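PDB 4QYT: uncharacterized protein C22E12.03c from Schizosaccharomyces pombe, which converts methylglyoxal to D-lactate in a single step without glutathione and helps protect the cell against reactive oxygen species. Local coordinates for residues K181-Y184 / N185-K189; T92-V95 / Q96-K100. All coordinates share one frame; numbering follows the deposited sequence.

Contact 1: residues K181-Y184 / N185-K189; sequences KDKY and NAVYK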
loop_
_atom_site.group_PDB
_atom_site.type_symbol
_atom_site.label_atom_id
_atom_site.label_comp_id
_atom_site.label_asym_id
_atom_site.label_seq_id
_atom_site.Cartn_x
_atom_site.Cartn_y
_atom_site.Cartn_z
ATOM N N LYS A 181 5.141 23.729 3.107
ATOM C CA LYS A 181 6.145 23.032 3.912
ATOM C C LYS A 181 5.515 22.581 5.219
ATOM O O LYS A 181 5.750 21.465 5.709
ATOM C CB LYS A 181 7.357 23.941 4.166
ATOM C CG LYS A 181 8.479 23.261 4.924
ATOM C CD LYS A 181 9.680 24.182 5.076
ATOM C CE LYS A 181 10.843 23.477 5.761
ATOM N NZ LYS A 181 11.584 22.572 4.837
ATOM N N ASP A 182 4.695 23.440 5.801
ATOM C CA ASP A 182 4.029 23.117 7.047
ATOM C C ASP A 182 3.141 21.873 6.935
ATOM O O ASP A 182 3.216 20.965 7.777
ATOM C CB ASP A 182 3.287 24.341 7.612
ATOM C CG ASP A 182 2.793 24.124 9.028
ATOM O OD1 ASP A 182 3.558 24.498 10.003
ATOM O OD2 ASP A 182 1.568 23.922 9.156
ATOM N N LYS A 183 2.337 21.807 5.883
ATOM C CA LYS A 183 1.464 20.658 5.688
ATOM C C LYS A 183 2.256 19.416 5.338
ATOM O O LYS A 183 1.967 18.314 5.823
ATOM C CB LYS A 183 0.465 20.934 4.578
ATOM C CG LYS A 183 -0.138 19.662 4.009
ATOM C CD LYS A 183 -1.452 19.350 4.689
ATOM C CE LYS A 183 -2.446 20.440 4.335
ATOM N NZ LYS A 183 -3.843 20.063 4.662
ATOM N N TYR A 184 3.217 19.577 4.444
ATOM C CA TYR A 184 4.092 18.473 4.091
ATOM C C TYR A 184 4.708 17.853 5.333
ATOM O O TYR A 184 4.684 16.629 5.547
ATOM C CB TYR A 184 5.164 18.918 3.111
ATOM C CG TYR A 184 6.100 17.791 2.759
ATOM C CD1 TYR A 184 5.762 16.861 1.783
ATOM C CD2 TYR A 184 7.272 17.583 3.430
ATOM C CE1 TYR A 184 6.585 15.785 1.457
ATOM C CE2 TYR A 184 8.065 16.486 3.167
ATOM C CZ TYR A 184 7.739 15.613 2.141
ATOM O OH TYR A 184 8.559 14.528 1.850
ATOM N N ASN A 185 5.245 18.700 6.190
ATOM C CA ASN A 185 5.974 18.188 7.345
ATOM C C ASN A 185 5.052 17.430 8.299
ATOM O O ASN A 185 5.431 16.414 8.895
ATOM C CB ASN A 185 6.679 19.324 8.097
ATOM C CG ASN A 185 7.917 19.827 7.379
ATOM O OD1 ASN A 185 8.458 19.188 6.470
ATOM N ND2 ASN A 185 8.385 20.996 7.805
ATOM N N ALA A 186 3.841 17.933 8.469
ATOM C CA ALA A 186 2.882 17.315 9.362
ATOM C C ALA A 186 2.526 15.939 8.776
ATOM O O ALA A 186 2.427 14.937 9.517
ATOM C CB ALA A 186 1.635 18.150 9.471
ATOM N N VAL A 187 2.178 15.866 7.485
ATOM C CA VAL A 187 1.831 14.557 6.890
ATOM C C VAL A 187 3.012 13.623 7.039
ATOM O O VAL A 187 2.845 12.453 7.442
ATOM C CB VAL A 187 1.389 14.704 5.432
ATOM C CG1 VAL A 187 1.244 13.351 4.788
ATOM C CG2 VAL A 187 0.072 15.480 5.371
ATOM N N TYR A 188 4.191 14.093 6.653
ATOM C CA TYR A 188 5.384 13.277 6.735
ATOM C C TYR A 188 5.545 12.668 8.116
ATOM O O TYR A 188 5.814 11.463 8.284
ATOM C CB TYR A 188 6.635 14.092 6.339
ATOM C CG TYR A 188 7.927 13.302 6.303
ATOM C CD1 TYR A 188 8.664 13.067 7.454
ATOM C CD2 TYR A 188 8.422 12.806 5.089
ATOM C CE1 TYR A 188 9.805 12.281 7.418
ATOM C CE2 TYR A 188 9.602 12.089 5.039
ATOM C CZ TYR A 188 10.292 11.836 6.205
ATOM O OH TYR A 188 11.465 11.110 6.174
ATOM N N LYS A 189 5.487 13.511 9.135
ATOM C CA LYS A 189 5.663 13.051 10.511
ATOM C C LYS A 189 4.688 11.952 10.895
ATOM O O LYS A 189 5.042 11.014 11.598
ATOM C CB LYS A 189 5.550 14.241 11.473
ATOM C CG LYS A 189 5.764 13.905 12.935
ATOM C CD LYS A 189 5.561 15.094 13.859
ATOM C CE LYS A 189 5.975 14.825 15.300
ATOM N NZ LYS A 189 5.451 15.916 16.167
HETATM O O HOH W 1 10.271 19.742 4.648
#
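Tyr184 lays the hydroxyl end of its ring alongside the ring of Tyr188, one helical turn later. The two side chains point the same way. The touching atoms are Tyr184 OH and Tyr188 CD2, 3.7 Å apart, with Tyr184 CZ also near. The i to i+4 spacing puts both tyrosines on one flank of the helix, and the shared first torsion, with CG anti to the backbone N, lets the rings run side by side. Asn185 meets the near end of the Tyr184 ring. Asn185 OD1 lies in the ring plane at the edge, 3.6 Å from Tyr184 CD2, and the amide plane is turned 65° from the ring. Asn185 OD1 also accepts a bond of 2.6 Å from a water molecule. That water in turn accepts from Lys181 NZ at 3.1 Å, so it bridges a lysine and an asparagine four residues apart. The bend at chi4 of Lys181 (78°) turns the ammonium group to this water. Closer to the backbone, Lys181 CG packs against Asn185 ND2 at 3.7 Å. The bridge lies at the exposed surface, where the water grips OD1 and the lysine chain packs against ND2. Beneath the side chains run four successive i to i+4 bonds of a regular alpha helix, from Asn185 N to Lys181 O through Tyr188 N to Tyr184 O. The last is the shortest, 2.8 Å between Tyr188 N and Tyr184 O. In the conformer given, Lys183 NZ bonds to Ala30 O. The contact belongs to the C-terminal helix 181-190, which lies on helix 167-178: Tyr184 packs on Leu172 and Glu176, Tyr188 on Leu172, and the buried Val187 on Leu175.

Contact 2: residues T92-V95 / Q96-K100; sequences TPFV and QQVVK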
loop_
_atom_site.group_PDB
_atom_site.type_symbol
_atom_site.label_atom_id
_atom_site.label_comp_id
_atom_site.label_asym_id
_atom_site.label_seq_id
_atom_site.Cartn_x
_atom_site.Cartn_y
_atom_site.Cartn_z
ATOM N N THR A 92 -3.070 3.538 -23.428
ATOM C CA THR A 92 -4.376 4.174 -23.598
ATOM C C THR A 92 -4.179 5.593 -24.071
ATOM O O THR A 92 -3.599 6.390 -23.336
ATOM C CB THR A 92 -5.115 4.163 -22.261
ATOM O OG1 THR A 92 -5.307 2.832 -21.806
ATOM C CG2 THR A 92 -6.468 4.798 -22.346
ATOM N N PRO A 93 -4.680 5.988 -25.254
ATOM C CA PRO A 93 -4.454 7.362 -25.708
ATOM C C PRO A 93 -4.904 8.410 -24.723
ATOM O O PRO A 93 -4.219 9.420 -24.589
ATOM C CB PRO A 93 -5.166 7.398 -27.072
ATOM C CG PRO A 93 -5.009 5.983 -27.563
ATOM C CD PRO A 93 -5.199 5.125 -26.339
ATOM N N PHE A 94 -6.043 8.213 -24.049
ATOM C CA PHE A 94 -6.494 9.216 -23.099
ATOM C C PHE A 94 -5.417 9.537 -22.061
ATOM O O PHE A 94 -5.194 10.701 -21.713
ATOM C CB PHE A 94 -7.751 8.726 -22.429
ATOM C CG PHE A 94 -8.341 9.689 -21.422
ATOM C CD1 PHE A 94 -9.248 10.639 -21.837
ATOM C CD2 PHE A 94 -8.038 9.635 -20.064
ATOM C CE1 PHE A 94 -9.833 11.505 -20.937
ATOM C CE2 PHE A 94 -8.630 10.505 -19.154
ATOM C CZ PHE A 94 -9.550 11.420 -19.598
ATOM N N VAL A 95 -4.809 8.484 -21.503
ATOM C CA VAL A 95 -3.753 8.663 -20.509
ATOM C C VAL A 95 -2.554 9.394 -21.076
ATOM O O VAL A 95 -2.024 10.330 -20.489
ATOM C CB VAL A 95 -3.360 7.315 -19.879
ATOM C CG1 VAL A 95 -2.203 7.472 -18.930
ATOM C CG2 VAL A 95 -4.545 6.670 -19.186
ATOM N N GLN A 96 -2.145 8.969 -22.276
ATOM C CA GLN A 96 -1.040 9.624 -22.959
ATOM C C GLN A 96 -1.330 11.116 -23.218
ATOM O O GLN A 96 -0.448 11.968 -23.091
ATOM C CB GLN A 96 -0.746 8.942 -24.296
ATOM C CG GLN A 96 -0.335 7.489 -24.196
ATOM C CD GLN A 96 -0.524 6.764 -25.512
ATOM O OE1 GLN A 96 -0.898 7.374 -26.534
ATOM N NE2 GLN A 96 -0.252 5.476 -25.510
ATOM N N GLN A 97 -2.553 11.402 -23.663
ATOM C CA GLN A 97 -2.967 12.772 -23.955
ATOM C C GLN A 97 -2.930 13.641 -22.707
ATOM O O GLN A 97 -2.506 14.795 -22.743
ATOM C CB GLN A 97 -4.389 12.784 -24.518
ATOM C CG GLN A 97 -4.519 12.214 -25.940
ATOM C CD GLN A 97 -5.929 11.717 -26.318
ATOM O OE1 GLN A 97 -6.851 11.637 -25.496
ATOM N NE2 GLN A 97 -6.088 11.366 -27.558
ATOM N N VAL A 98 -3.374 13.099 -21.579
ATOM C CA VAL A 98 -3.298 13.837 -20.325
ATOM C C VAL A 98 -1.845 14.119 -19.981
ATOM O O VAL A 98 -1.508 15.235 -19.585
ATOM C CB VAL A 98 -4.002 13.015 -19.199
ATOM C CG1 VAL A 98 -3.589 13.478 -17.799
ATOM C CG2 VAL A 98 -5.511 13.047 -19.379
ATOM N N VAL A 99 -0.998 13.084 -20.058
ATOM C CA VAL A 99 0.407 13.293 -19.726
ATOM C C VAL A 99 1.074 14.364 -20.619
ATOM O O VAL A 99 1.809 15.225 -20.134
ATOM C CB VAL A 99 1.136 11.911 -19.758
ATOM C CG1 VAL A 99 2.642 12.036 -19.822
ATOM C CG2 VAL A 99 0.665 11.051 -18.595
ATOM N N LYS A 100 0.815 14.287 -21.902
ATOM C CA LYS A 100 1.359 15.267 -22.839
ATOM C C LYS A 100 0.844 16.657 -22.555
ATOM O O LYS A 100 1.603 17.648 -22.642
ATOM C CB LYS A 100 1.026 14.861 -24.273
ATOM C CG LYS A 100 1.790 13.650 -24.740
ATOM C CD LYS A 100 1.386 13.221 -26.127
ATOM C CE LYS A 100 2.051 14.107 -27.161
ATOM N NZ LYS A 100 3.546 13.952 -27.193
#
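Four i to i+4 backbone bonds start helix 93-102, from Gln96 N to Thr92 O (3.1 Å) through Val99 N to Val95 O. Thr92 holds the N-cap position, but its hydroxyl bonds back to Thr88 O and does not cap. Phe94 and Val98 make the apolar side-chain contact. Val98 CG2 sits over one face of the Phe94 ring, offset toward the rim, 4.0 Å from CE2 of Phe94. Another ring, that of Tyr61, meets Phe94 edge-to-face. The helix packs on the central, largely parallel sheet of the alpha/beta fold of the DJ-1/PfpI family: Val95 and Val99 lie on Ile79 of strand 76-79, and Val99 also reaches strand 109-112. Gln96 turns back along the first turn. Its CG is beside the backbone N (chi1 -61°), and the extended chain brings Gln96 OE1 to 3.7 Å from Pro93 CA and Gln96 NE2 into a hydrogen bond with Ser90 O. An alanine at Gln96 would remove this amide and is likely to leave Ser90 O without that donor and Pro93 less covered. Gln97 folds back likewise, with Gln97 CG 3.1 Å from Pro93 O and Gln97 OE1 3.4 Å from Phe94 CA.

Contact 1 and contact 2 lie on opposite sides of the chain's centre. Their centres are 31 Å apart, and their nearest atoms are about 21 Å apart, so they do not touch. They follow in series along the chain. Contact 2 belongs to a helix that packs directly on the central sheet, and its centre is about 12 Å from the chain centre. Contact 1 is farther out, its centre about 21 Å from the chain centre, on a helix that packs on another helix. Both are away from the probable active-site residues Glu19, Cys114 and His133. The side chain of Gln97 in contact 2 is about 4 Å from a bound 1,2-ethanediol, probably from the crystallisation liquor.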